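Local coordinates for TT1561 protein (Thermus thermophilus, PDB 1UF3) that is of unknown function but binds calcium ions and, as a member of the calcineurin-like metallophosphoesterase superfamily, may be a phosphoesterase, at residues A[101-106]-A[144-149]; A[174-179]-A[194-199]; A[183-188]-A[213-218]. All coordinates share one frame; numbering follows the deposited sequence.

From the N terminus, the chain first closes on itself at interaction 1, where the loop after helix 133-140 returns to edge strand 101-104 and shuts a loop of 37 residues. Interactions 2 and 3 follow later and cross: residues 183-188 lie between the two segments of interaction 2, and residues 194-199 between those of interaction 3. Interaction 2 lays helix 170-179 against the hairpin turn after strand 192-196; interaction 3 joins the two sheets through their facing leucines. Trp144 of interaction 1 touches Thr178 and His179, and Ile176 CD1 lies 3.6 Å from Val184 CG1, so interaction 2 touches both others, while interactions 1 and 3 stay about 6 Å apart at their nearest atoms; all three reach the same mixed sheet.

Interaction 1 (A[101-106]-A[144-149]); sequences FTFWRG and WELKDY
The rings of Phe103 and Tyr149 make the aromatic part of this contact. Their centroids are 4.5 Å apart and their planes inclined at 46°, neither a stack nor a T-shaped pair. A corner of the phenylalanine does the touching: chi1 of -69° sets Phe103 CG anti to the carbonyl carbon and brings Phe103 CE2 over the centre of the tyrosine ring, 3.5 Å from Tyr149 CE2, while Phe103 CZ leans toward Tyr149 CZ at 3.8 Å. The two side chains cross at about a right angle.

The aliphatic part rests on one methyl. Leu146 CD1 makes a CH-pi contact over a face of Phe101, 4.1 Å from the ring centroid and 17° off the normal, and also lies 4.0 Å from Phe103 CZ. Phe101 and Leu146 approach from opposite directions. No hydrogen bond joins the segments.

Within this chain, strand 101-104 is an end strand of the seven-stranded mixed sheet, one of the two sheets of the metallophosphoesterase fold. It runs antiparallel to strand 108-118, and the loop that leads from helix 133-140 into strand 151-155 packs against the phenylalanines that this strand directs at it. Leu109 of strand 108-118 touches Phe101, Phe103 and Leu146, continuing the apolar layer.

Two other subunits also meet these segments. Glu145 OE1 of a second subunit accepts from Phe103 N and its OE2 bonds Thr102 OG1, while Leu146 packs on Leu146 of that subunit. In a third subunit, Lys147 O accepts from Arg105 NH2, and Tyr149 makes a cation-pi contact with Arg105.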
loop_
_atom_site.group_PDB
_atom_site.type_symbol
_atom_site.label_atom_id
_atom_site.label_comp_id
_atom_site.label_asym_id
_atom_site.label_seq_id
_atom_site.Cartn_x
_atom_site.Cartn_y
_atom_site.Cartn_z
ATOM N N PHE A 101 -11.751 15.762 -23.394
ATOM C CA PHE A 101 -10.481 15.515 -22.717
ATOM C C PHE A 101 -10.634 15.136 -21.250
ATOM O O PHE A 101 -11.711 15.276 -20.672
ATOM C CB PHE A 101 -9.641 16.791 -22.790
ATOM C CG PHE A 101 -10.144 17.882 -21.892
ATOM C CD1 PHE A 101 -9.686 17.982 -20.573
ATOM C CD2 PHE A 101 -11.148 18.741 -22.323
ATOM C CE1 PHE A 101 -10.226 18.908 -19.704
ATOM C CE2 PHE A 101 -11.700 19.674 -21.469
ATOM C CZ PHE A 101 -11.239 19.758 -20.145
ATOM N N THR A 102 -9.550 14.635 -20.664
ATOM C CA THR A 102 -9.534 14.343 -19.236
ATOM C C THR A 102 -8.069 14.425 -18.792
ATOM O O THR A 102 -7.181 14.436 -19.646
ATOM C CB THR A 102 -10.117 12.950 -18.899
ATOM O OG1 THR A 102 -10.228 12.830 -17.477
ATOM C CG2 THR A 102 -9.244 11.837 -19.426
ATOM N N PHE A 103 -7.820 14.516 -17.480
ATOM C CA PHE A 103 -6.447 14.565 -16.970
ATOM C C PHE A 103 -6.125 13.305 -16.214
ATOM O O PHE A 103 -6.951 12.787 -15.461
ATOM C CB PHE A 103 -6.206 15.721 -15.980
ATOM C CG PHE A 103 -6.230 17.076 -16.593
ATOM C CD1 PHE A 103 -7.327 17.909 -16.404
ATOM C CD2 PHE A 103 -5.134 17.553 -17.313
ATOM C CE1 PHE A 103 -7.331 19.201 -16.917
ATOM C CE2 PHE A 103 -5.126 18.831 -17.832
ATOM C CZ PHE A 103 -6.222 19.670 -17.639
ATOM N N TRP A 104 -4.916 12.803 -16.414
ATOM C CA TRP A 104 -4.464 11.644 -15.679
ATOM C C TRP A 104 -3.348 12.165 -14.775
ATOM O O TRP A 104 -2.754 13.206 -15.060
ATOM C CB TRP A 104 -3.877 10.597 -16.599
ATOM C CG TRP A 104 -4.867 9.691 -17.240
ATOM C CD1 TRP A 104 -6.217 9.645 -17.025
ATOM C CD2 TRP A 104 -4.581 8.710 -18.240
ATOM N NE1 TRP A 104 -6.793 8.692 -17.841
ATOM C CE2 TRP A 104 -5.811 8.104 -18.597
ATOM C CE3 TRP A 104 -3.403 8.288 -18.879
ATOM C CZ2 TRP A 104 -5.900 7.093 -19.569
ATOM C CZ3 TRP A 104 -3.488 7.280 -19.852
ATOM C CH2 TRP A 104 -4.730 6.700 -20.185
ATOM N N ARG A 105 -3.065 11.455 -13.696
ATOM C CA ARG A 105 -2.003 11.900 -12.810
ATOM C C ARG A 105 -0.636 11.820 -13.518
ATOM O O ARG A 105 -0.294 10.808 -14.150
ATOM C CB ARG A 105 -1.974 11.070 -11.533
ATOM C CG ARG A 105 -1.134 11.751 -10.485
ATOM C CD ARG A 105 -1.366 11.229 -9.098
ATOM N NE ARG A 105 -0.420 11.872 -8.193
ATOM C CZ ARG A 105 -0.175 11.468 -6.953
ATOM N NH1 ARG A 105 -0.814 10.409 -6.455
ATOM N NH2 ARG A 105 0.717 12.117 -6.222
ATOM N N GLY A 106 0.126 12.898 -13.412
ATOM C CA GLY A 106 1.420 12.948 -14.067
ATOM C C GLY A 106 1.961 14.360 -13.976
ATOM O O GLY A 106 3.031 14.560 -13.423
ATOM N N TRP A 144 -5.623 24.385 -26.437
ATOM C CA TRP A 144 -4.668 25.474 -26.313
ATOM C C TRP A 144 -4.996 26.357 -25.111
ATOM O O TRP A 144 -4.138 27.096 -24.642
ATOM C CB TRP A 144 -4.641 26.343 -27.583
ATOM C CG TRP A 144 -4.097 25.641 -28.815
ATOM C CD1 TRP A 144 -4.733 25.490 -30.022
ATOM C CD2 TRP A 144 -2.800 25.047 -28.972
ATOM N NE1 TRP A 144 -3.906 24.844 -30.918
ATOM C CE2 TRP A 144 -2.719 24.559 -30.300
ATOM C CE3 TRP A 144 -1.698 24.881 -28.123
ATOM C CZ2 TRP A 144 -1.581 23.913 -30.793
ATOM C CZ3 TRP A 144 -0.566 24.241 -28.611
ATOM C CH2 TRP A 144 -0.517 23.761 -29.938
ATOM N N GLU A 145 -6.230 26.285 -24.612
ATOM C CA GLU A 145 -6.612 27.098 -23.461
ATOM C C GLU A 145 -5.993 26.498 -22.199
ATOM O O GLU A 145 -5.804 27.188 -21.202
ATOM C CB GLU A 145 -8.139 27.142 -23.300
ATOM C CG GLU A 145 -8.912 27.512 -24.559
ATOM C CD GLU A 145 -9.403 28.957 -24.606
ATOM O OE1 GLU A 145 -9.072 29.765 -23.707
ATOM O OE2 GLU A 145 -10.134 29.282 -25.570
ATOM N N LEU A 146 -5.691 25.206 -22.250
ATOM C CA LEU A 146 -5.111 24.514 -21.108
ATOM C C LEU A 146 -3.589 24.615 -21.205
ATOM O O LEU A 146 -2.982 24.101 -22.141
ATOM C CB LEU A 146 -5.588 23.052 -21.095
ATOM C CG LEU A 146 -7.116 22.923 -21.243
ATOM C CD1 LEU A 146 -7.558 21.495 -20.990
ATOM C CD2 LEU A 146 -7.814 23.870 -20.252
ATOM N N LYS A 147 -2.978 25.244 -20.207
ATOM C CA LYS A 147 -1.540 25.503 -20.206
ATOM C C LYS A 147 -0.525 24.534 -19.597
ATOM O O LYS A 147 -0.714 23.990 -18.514
ATOM C CB LYS A 147 -1.298 26.896 -19.587
ATOM C CG LYS A 147 -2.081 28.038 -20.238
ATOM C CD LYS A 147 -1.900 28.022 -21.755
ATOM C CE LYS A 147 -2.166 29.379 -22.401
ATOM N NZ LYS A 147 -3.563 29.865 -22.264
ATOM N N ASP A 148 0.574 24.332 -20.322
ATOM C CA ASP A 148 1.693 23.514 -19.855
ATOM C C ASP A 148 1.456 22.058 -19.497
ATOM O O ASP A 148 2.054 21.554 -18.537
ATOM C CB ASP A 148 2.346 24.194 -18.639
ATOM C CG ASP A 148 2.560 25.682 -18.857
ATOM O OD1 ASP A 148 3.015 26.054 -19.962
ATOM O OD2 ASP A 148 2.267 26.478 -17.928
ATOM N N TYR A 149 0.609 21.362 -20.241
ATOM C CA TYR A 149 0.393 19.963 -19.915
ATOM C C TYR A 149 0.922 19.043 -21.005
ATOM O O TYR A 149 0.709 19.291 -22.174
ATOM C CB TYR A 149 -1.106 19.659 -19.743
ATOM C CG TYR A 149 -1.806 20.319 -18.564
ATOM C CD1 TYR A 149 -2.539 21.489 -18.723
ATOM C CD2 TYR A 149 -1.750 19.752 -17.305
ATOM C CE1 TYR A 149 -3.202 22.071 -17.659
ATOM C CE2 TYR A 149 -2.407 20.325 -16.232
ATOM C CZ TYR A 149 -3.130 21.476 -16.412
ATOM O OH TYR A 149 -3.805 22.012 -15.335
#

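Interaction 2 (A[174-179]-A[194-199]); sequences HLIKTH and EMLGAS
Lys177 and Leu196 touch through the aliphatic part of the lysine: Leu196 CD2 lies 3.6 Å from Lys177 CG and 3.8 Å from Lys177 CE. The lysine runs out extended beyond CG, and the leucine crosses it at about a right angle, its methyl lodged against the methylenes. Deeper in, the other methyl of the leucine turns to the isoleucine, with Ile176 CD1 and Leu196 CD1 4.3 Å apart. Ile176 uses its second branch on Ser199: Ile176 CG2 is 3.4 Å from Ser199 OG and 3.6 Å from Ser199 CB. A chi1 of -63° aims the two branches so, with CG2 anti to the backbone N and CG1 beside it. No hydrogen bond crosses between the segments.

The receiving surface is the tip of a beta hairpin. Strands 192-196 and 199-203 are joined by a type II' turn from Leu196 to Ser199, in which Gly197 has positive phi and the end residues exchange backbone bonds, Leu196 N to Ser199 O at 2.8 Å and Ser199 N to Leu196 O at 3.0 Å. That pairing sets Leu196 and Ser199 side by side, both with CB directed at helix 170-179.

Farther out, Ser199 OG is hydrogen-bonded to Pro181 O in the link between helix 170-179 and strand 183-186, which gives the buried hydroxyl a polar partner beside the isoleucine methyl. Within the helix, His174 O accepts from both Thr178 N and Thr178 OG1, from opposite faces of its plane. On the sheet side, Ile176 also meets Phe155, and Leu196 packs on Val201 of the neighbouring strand.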
loop_
_atom_site.group_PDB
_atom_site.type_symbol
_atom_site.label_atom_id
_atom_site.label_comp_id
_atom_site.label_asym_id
_atom_site.label_seq_id
_atom_site.Cartn_x
_atom_site.Cartn_y
_atom_site.Cartn_z
ATOM N N HIS A 174 -0.079 16.444 -39.410
ATOM C CA HIS A 174 -0.064 17.888 -39.216
ATOM C C HIS A 174 -0.597 18.304 -37.830
ATOM O O HIS A 174 -0.067 19.235 -37.216
ATOM C CB HIS A 174 -0.860 18.559 -40.344
ATOM C CG HIS A 174 -0.812 20.056 -40.314
ATOM N ND1 HIS A 174 -1.892 20.828 -39.935
ATOM C CD2 HIS A 174 0.192 20.923 -40.595
ATOM C CE1 HIS A 174 -1.553 22.107 -39.981
ATOM N NE2 HIS A 174 -0.293 22.192 -40.378
ATOM N N LEU A 175 -1.616 17.603 -37.339
ATOM C CA LEU A 175 -2.198 17.889 -36.018
ATOM C C LEU A 175 -1.168 17.491 -34.970
ATOM O O LEU A 175 -0.993 18.152 -33.955
ATOM C CB LEU A 175 -3.469 17.062 -35.784
ATOM C CG LEU A 175 -4.688 17.183 -36.704
ATOM C CD1 LEU A 175 -5.666 16.033 -36.396
ATOM C CD2 LEU A 175 -5.364 18.538 -36.522
ATOM N N ILE A 176 -0.494 16.378 -35.207
ATOM C CA ILE A 176 0.515 15.941 -34.266
ATOM C C ILE A 176 1.656 16.960 -34.247
ATOM O O ILE A 176 2.153 17.321 -33.176
ATOM C CB ILE A 176 1.023 14.550 -34.631
ATOM C CG1 ILE A 176 -0.139 13.556 -34.517
ATOM C CG2 ILE A 176 2.184 14.166 -33.734
ATOM C CD1 ILE A 176 0.228 12.135 -34.784
ATOM N N LYS A 177 2.045 17.462 -35.419
ATOM C CA LYS A 177 3.132 18.435 -35.479
ATOM C C LYS A 177 2.736 19.759 -34.825
ATOM O O LYS A 177 3.569 20.441 -34.233
ATOM C CB LYS A 177 3.557 18.684 -36.933
ATOM C CG LYS A 177 4.333 17.531 -37.565
ATOM C CD LYS A 177 4.723 17.851 -39.011
ATOM C CE LYS A 177 5.447 16.681 -39.655
ATOM N NZ LYS A 177 6.196 17.097 -40.882
ATOM N N THR A 178 1.462 20.122 -34.930
ATOM C CA THR A 178 0.989 21.374 -34.333
ATOM C C THR A 178 0.872 21.308 -32.797
ATOM O O THR A 178 1.315 22.212 -32.087
ATOM C CB THR A 178 -0.380 21.763 -34.927
ATOM O OG1 THR A 178 -0.279 21.811 -36.358
ATOM C CG2 THR A 178 -0.823 23.126 -34.421
ATOM N N HIS A 179 0.281 20.235 -32.287
ATOM C CA HIS A 179 0.089 20.079 -30.843
ATOM C C HIS A 179 1.271 19.498 -30.080
ATOM O O HIS A 179 1.325 19.576 -28.847
ATOM C CB HIS A 179 -1.155 19.229 -30.592
ATOM C CG HIS A 179 -2.430 20.011 -30.644
ATOM N ND1 HIS A 179 -2.887 20.758 -29.573
ATOM C CD2 HIS A 179 -3.277 20.263 -31.671
ATOM C CE1 HIS A 179 -3.952 21.445 -29.947
ATOM N NE2 HIS A 179 -4.208 21.164 -31.213
ATOM N N GLU A 194 7.198 4.820 -33.634
ATOM C CA GLU A 194 8.210 5.689 -34.215
ATOM C C GLU A 194 8.053 7.079 -33.634
ATOM O O GLU A 194 7.042 7.378 -33.012
ATOM C CB GLU A 194 8.013 5.773 -35.731
ATOM C CG GLU A 194 8.277 4.482 -36.469
ATOM C CD GLU A 194 9.724 4.385 -36.906
ATOM O OE1 GLU A 194 10.590 4.078 -36.061
ATOM O OE2 GLU A 194 9.990 4.649 -38.100
HETATM N N MSE A 195 9.060 7.922 -33.834
HETATM C CA MSE A 195 8.978 9.298 -33.384
HETATM C C MSE A 195 8.561 10.127 -34.597
HETATM O O MSE A 195 8.979 9.846 -35.726
HETATM C CB MSE A 195 10.340 9.807 -32.895
HETATM C CG MSE A 195 10.919 9.059 -31.713
HETATM SE SE MSE A 195 9.838 9.261 -30.095
HETATM C CE MSE A 195 9.627 11.164 -30.067
ATOM N N LEU A 196 7.718 11.126 -34.356
ATOM C CA LEU A 196 7.263 12.058 -35.376
ATOM C C LEU A 196 7.570 13.382 -34.692
ATOM O O LEU A 196 6.763 13.907 -33.896
ATOM C CB LEU A 196 5.755 11.923 -35.629
ATOM C CG LEU A 196 5.241 12.592 -36.918
ATOM C CD1 LEU A 196 3.821 12.127 -37.214
ATOM C CD2 LEU A 196 5.317 14.129 -36.798
ATOM N N GLY A 197 8.757 13.906 -34.982
ATOM C CA GLY A 197 9.183 15.136 -34.349
ATOM C C GLY A 197 9.445 14.737 -32.914
ATOM O O GLY A 197 10.080 13.716 -32.655
ATOM N N ALA A 198 8.923 15.510 -31.970
ATOM C CA ALA A 198 9.118 15.188 -30.562
ATOM C C ALA A 198 8.008 14.271 -30.025
ATOM O O ALA A 198 7.998 13.945 -28.836
ATOM C CB ALA A 198 9.175 16.471 -29.746
ATOM N N SER A 199 7.095 13.844 -30.902
ATOM C CA SER A 199 5.968 12.981 -30.503
ATOM C C SER A 199 6.214 11.495 -30.711
ATOM O O SER A 199 6.662 11.085 -31.773
ATOM C CB SER A 199 4.698 13.339 -31.284
ATOM O OG SER A 199 4.406 14.725 -31.278
#

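Interaction 3 (A[183-188]-A[213-218]); sequences LVLVAG and SLLDLR
Leu183 and Leu215 meet methyl to methyl, and Leu183 can be followed outward from its strand. Its CB starts toward residues 213-218, and chi1 of 159° turns CG roughly opposite the backbone N, beside the carbonyl carbon. There the chain forks. Leu183 CD1 reaches Leu215 CD1 at 3.7 Å. The other branch, Leu183 CD2, has two neighbours: Leu215 CD1 at 3.9 Å and, past the end of strand 211-216, Leu217 CD2 at 4.0 Å. Both opposing leucines cross Leu183 at about a right angle.

Leu215 CD1 is thus shared, because Leu185 CD2 also approaches it to 3.9 Å. Residues 183 and 185 alternate with Val184, so their side chains leave the same side of the strand, and the methyl of Leu215 fits against the pair. Leu217 takes part differently: its CB does not aim at strand 183-186, but the side chain bends to bring CD2 to Leu183. The contact is wholly apolar and buried, with no hydrogen bond between the segments.

These leucines fill part of the interior between two mixed sheets, the beta-sandwich core of the metallophosphoesterase fold. Leu217 is also near the calcium-binding Asp34, their side chains about 7 Å apart. Strand 183-186 is hydrogen-bonded between strands 151-155 and 199-203 in one sheet, while strand 211-216 lies between 7-12 and 221-226 in the other; Ile8 of strand 7-12 and Val202 of strand 199-203 both pack against Leu183, and Trp200 and Leu222 against Leu215.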
loop_
_atom_site.group_PDB
_atom_site.type_symbol
_atom_site.label_atom_id
_atom_site.label_comp_id
_atom_site.label_asym_id
_atom_site.label_seq_id
_atom_site.Cartn_x
_atom_site.Cartn_y
_atom_site.Cartn_z
ATOM N N LEU A 183 2.596 11.567 -26.467
ATOM C CA LEU A 183 2.280 10.231 -26.967
ATOM C C LEU A 183 1.048 10.316 -27.857
ATOM O O LEU A 183 0.140 11.111 -27.616
ATOM C CB LEU A 183 2.025 9.248 -25.816
ATOM C CG LEU A 183 1.210 7.978 -26.133
ATOM C CD1 LEU A 183 2.025 7.021 -27.043
ATOM C CD2 LEU A 183 0.824 7.283 -24.843
ATOM N N VAL A 184 1.053 9.524 -28.922
ATOM C CA VAL A 184 -0.065 9.462 -29.850
ATOM C C VAL A 184 -0.310 7.970 -30.048
ATOM O O VAL A 184 0.608 7.218 -30.429
ATOM C CB VAL A 184 0.276 10.093 -31.229
ATOM C CG1 VAL A 184 -0.949 9.997 -32.180
ATOM C CG2 VAL A 184 0.670 11.543 -31.058
ATOM N N LEU A 185 -1.518 7.523 -29.743
ATOM C CA LEU A 185 -1.860 6.116 -29.934
ATOM C C LEU A 185 -2.801 6.014 -31.148
ATOM O O LEU A 185 -3.755 6.792 -31.271
ATOM C CB LEU A 185 -2.558 5.559 -28.682
ATOM C CG LEU A 185 -1.655 5.083 -27.534
ATOM C CD1 LEU A 185 -2.482 4.825 -26.279
ATOM C CD2 LEU A 185 -0.946 3.796 -27.947
ATOM N N VAL A 186 -2.534 5.082 -32.058
ATOM C CA VAL A 186 -3.419 4.939 -33.229
ATOM C C VAL A 186 -3.781 3.476 -33.464
ATOM O O VAL A 186 -3.111 2.564 -32.994
ATOM C CB VAL A 186 -2.768 5.524 -34.539
ATOM C CG1 VAL A 186 -2.561 7.023 -34.408
ATOM C CG2 VAL A 186 -1.445 4.808 -34.835
ATOM N N ALA A 187 -4.867 3.253 -34.181
ATOM C CA ALA A 187 -5.298 1.894 -34.484
ATOM C C ALA A 187 -4.367 1.241 -35.510
ATOM O O ALA A 187 -3.813 1.908 -36.375
ATOM C CB ALA A 187 -6.733 1.915 -35.036
ATOM N N GLY A 188 -4.198 -0.065 -35.414
ATOM C CA GLY A 188 -3.366 -0.743 -36.388
ATOM C C GLY A 188 -2.950 -2.129 -35.957
ATOM O O GLY A 188 -2.951 -2.441 -34.765
ATOM N N SER A 213 0.055 -3.913 -26.287
ATOM C CA SER A 213 1.340 -3.403 -25.845
ATOM C C SER A 213 1.209 -2.775 -24.442
ATOM O O SER A 213 0.133 -2.329 -24.029
ATOM C CB SER A 213 1.835 -2.307 -26.805
ATOM O OG SER A 213 2.011 -2.751 -28.151
ATOM N N LEU A 214 2.315 -2.759 -23.716
ATOM C CA LEU A 214 2.383 -2.103 -22.417
ATOM C C LEU A 214 3.447 -1.032 -22.679
ATOM O O LEU A 214 4.628 -1.362 -22.863
ATOM C CB LEU A 214 2.858 -3.052 -21.319
ATOM C CG LEU A 214 2.962 -2.353 -19.943
ATOM C CD1 LEU A 214 1.546 -2.037 -19.391
ATOM C CD2 LEU A 214 3.710 -3.247 -18.972
ATOM N N LEU A 215 3.026 0.223 -22.766
ATOM C CA LEU A 215 3.953 1.312 -23.015
ATOM C C LEU A 215 4.593 1.843 -21.738
ATOM O O LEU A 215 3.922 2.002 -20.706
ATOM C CB LEU A 215 3.273 2.494 -23.699
ATOM C CG LEU A 215 1.999 2.469 -24.539
ATOM C CD1 LEU A 215 2.096 3.626 -25.491
ATOM C CD2 LEU A 215 1.782 1.157 -25.264
ATOM N N ASP A 216 5.891 2.118 -21.817
ATOM C CA ASP A 216 6.634 2.700 -20.708
ATOM C C ASP A 216 6.810 4.157 -21.132
ATOM O O ASP A 216 7.710 4.484 -21.926
ATOM C CB ASP A 216 8.008 2.023 -20.547
ATOM C CG ASP A 216 8.853 2.677 -19.454
ATOM O OD1 ASP A 216 8.621 3.857 -19.173
ATOM O OD2 ASP A 216 9.735 2.020 -18.881
ATOM N N LEU A 217 5.942 5.028 -20.628
ATOM C CA LEU A 217 5.972 6.444 -20.977
ATOM C C LEU A 217 7.290 7.157 -20.810
ATOM O O LEU A 217 7.691 7.922 -21.679
ATOM C CB LEU A 217 4.928 7.221 -20.178
ATOM C CG LEU A 217 3.523 7.331 -20.744
ATOM C CD1 LEU A 217 2.610 7.930 -19.686
ATOM C CD2 LEU A 217 3.542 8.201 -22.001
ATOM N N ARG A 218 7.954 6.930 -19.686
ATOM C CA ARG A 218 9.214 7.603 -19.432
ATOM C C ARG A 218 10.307 7.167 -20.394
ATOM O O ARG A 218 11.129 7.977 -20.794
ATOM C CB ARG A 218 9.655 7.363 -17.986
ATOM C CG ARG A 218 8.651 7.885 -16.967
ATOM C CD ARG A 218 9.184 7.745 -15.539
ATOM N NE ARG A 218 10.103 8.823 -15.222
ATOM C CZ ARG A 218 10.974 8.802 -14.222
ATOM N NH1 ARG A 218 11.056 7.748 -13.428
ATOM N NH2 ARG A 218 11.765 9.849 -14.020
#